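Local coordinates for protein GH127 beta-L-arabinofuranoside (Geobacillus stearothermophilus, PDB 4QK0) that probably hydrolyses beta-L-arabinofuranosides, releasing L-arabinose, as a family 127 glycoside hydrolase of a thermophilic bacterium, at residues D103-I106 and E107-R111. Sequence-based numbering, arbitrary orientation.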
loop_
_atom_site.group_PDB
_atom_site.type_symbol
_atom_site.label_atom_id
_atom_site.label_comp_id
_atom_site.label_asym_id
_atom_site.label_seq_id
_atom_site.Cartn_x
_atom_site.Cartn_y
_atom_site.Cartn_z
ATOM N N ASP A 103 19.129 35.741 21.946
ATOM C CA ASP A 103 19.822 36.987 21.546
ATOM C C ASP A 103 21.156 36.750 20.851
ATOM O O ASP A 103 21.443 37.423 19.892
ATOM C CB ASP A 103 19.964 37.953 22.745
ATOM C CG ASP A 103 18.605 38.587 23.159
ATOM O OD1 ASP A 103 17.650 38.601 22.345
ATOM O OD2 ASP A 103 18.481 39.027 24.303
ATOM N N ASP A 104 21.946 35.783 21.329
ATOM C CA ASP A 104 23.254 35.496 20.768
ATOM C C ASP A 104 23.115 34.861 19.392
ATOM O O ASP A 104 23.899 35.149 18.494
ATOM C CB ASP A 104 24.056 34.526 21.663
ATOM C CG ASP A 104 24.491 35.152 23.012
ATOM O OD1 ASP A 104 24.450 36.393 23.142
ATOM O OD2 ASP A 104 24.890 34.385 23.939
ATOM N N VAL A 105 22.146 33.957 19.239
ATOM C CA VAL A 105 21.894 33.354 17.948
ATOM C C VAL A 105 21.495 34.443 16.994
ATOM O O VAL A 105 21.958 34.501 15.866
ATOM C CB VAL A 105 20.758 32.298 18.025
ATOM C CG1 VAL A 105 20.315 31.839 16.642
ATOM C CG2 VAL A 105 21.199 31.111 18.868
ATOM N N ILE A 106 20.655 35.347 17.461
ATOM C CA ILE A 106 20.175 36.426 16.617
ATOM C C ILE A 106 21.312 37.298 16.142
ATOM O O ILE A 106 21.355 37.694 14.964
ATOM C CB ILE A 106 19.088 37.234 17.360
ATOM C CG1 ILE A 106 17.806 36.425 17.437
ATOM C CG2 ILE A 106 18.802 38.545 16.653
ATOM C CD1 ILE A 106 16.798 36.907 18.455
ATOM N N GLU A 107 22.266 37.597 17.029
ATOM C CA GLU A 107 23.404 38.460 16.619
ATOM C C GLU A 107 24.275 37.734 15.622
ATOM O O GLU A 107 24.790 38.325 14.680
ATOM C CB GLU A 107 24.210 38.934 17.835
ATOM C CG GLU A 107 23.496 39.968 18.755
ATOM C CD GLU A 107 23.024 41.262 18.050
ATOM O OE1 GLU A 107 23.673 41.715 17.068
ATOM O OE2 GLU A 107 22.014 41.864 18.477
ATOM N N LEU A 108 24.388 36.421 15.810
ATOM C CA LEU A 108 25.076 35.571 14.847
ATOM C C LEU A 108 24.398 35.588 13.489
ATOM O O LEU A 108 25.044 35.773 12.457
ATOM C CB LEU A 108 25.179 34.151 15.374
ATOM C CG LEU A 108 25.749 33.121 14.409
ATOM C CD1 LEU A 108 27.141 33.485 13.963
ATOM C CD2 LEU A 108 25.769 31.759 15.101
ATOM N N LEU A 109 23.093 35.446 13.465
ATOM C CA LEU A 109 22.400 35.610 12.190
ATOM C C LEU A 109 22.732 36.956 11.556
ATOM O O LEU A 109 23.014 37.020 10.354
ATOM C CB LEU A 109 20.885 35.506 12.359
ATOM C CG LEU A 109 20.371 34.192 12.921
ATOM C CD1 LEU A 109 18.854 34.210 13.036
ATOM C CD2 LEU A 109 20.782 33.013 12.066
ATOM N N GLY A 110 22.655 38.032 12.362
ATOM C CA GLY A 110 22.995 39.386 11.880
ATOM C C GLY A 110 24.401 39.466 11.303
ATOM O O GLY A 110 24.612 40.107 10.271
ATOM N N ARG A 111 25.358 38.737 11.883
ATOM C CA ARG A 111 26.728 38.701 11.273
ATOM C C ARG A 111 26.840 37.799 10.068
ATOM O O ARG A 111 27.697 38.008 9.259
ATOM C CB ARG A 111 27.782 38.323 12.332
ATOM C CG ARG A 111 27.800 39.315 13.514
ATOM C CD ARG A 111 28.970 39.076 14.482
ATOM N NE ARG A 111 29.026 37.731 15.088
ATOM C CZ ARG A 111 28.333 37.334 16.161
ATOM N NH1 ARG A 111 27.507 38.158 16.784
ATOM N NH2 ARG A 111 28.437 36.096 16.604
HETATM O O HOH W 1 20.342 40.036 19.403
HETATM O O HOH W 2 26.491 36.087 18.760
#
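Val105 and Leu109 sit one helical turn apart and meet on the buried side of helix 96-112, where CG1 of Val105 comes 4.4 Å from CG of Leu109. The leucine turns CG beside its own backbone N (chi1 -60°), which lays that carbon back over the preceding turn, 3.4 Å from Val105 O. Leu109 N also donates to Val105 O, at 2.8 Å. In the same i+4 to i sense, Glu107 N, Leu108 N and Gly110 N donate to Asp103 O, Asp104 O and Ile106 O.

On the polar side, two of these carbonyls take a second bond from water. Glu107 folds back along the helix, its chain bent at chi2 (-57°), with CG 3.5 Å from Asp103 O. Water 1 then bridges the two, donating to Asp103 O and, at 2.6 Å, to Glu107 OE2. The other carboxylate oxygen, OE1, is in a salt bridge with Arg162, while Asp103 directs its own carboxylate to Tyr154 and Lys160. Water 2 does similar work further round, donating to Asp104 O and accepting from Arg111 NH2 at 2.9 Å in the plane of the guanidinium. One face of that guanidinium lies over Leu108 CA, off-centre, and its NE pairs with Glu64.

Leu108 packs on helix 54-61, Val105 on helix 76-92, and Ile106 on helix 162-177; Leu109 reaches all three. The pattern is that of an amphipathic alpha-helix with i to i+4 bonding and a hydrated outer side, here packed among the helices of the GH127 catalytic domain, a member of the six-hairpin clan of alpha-helical glycosidases.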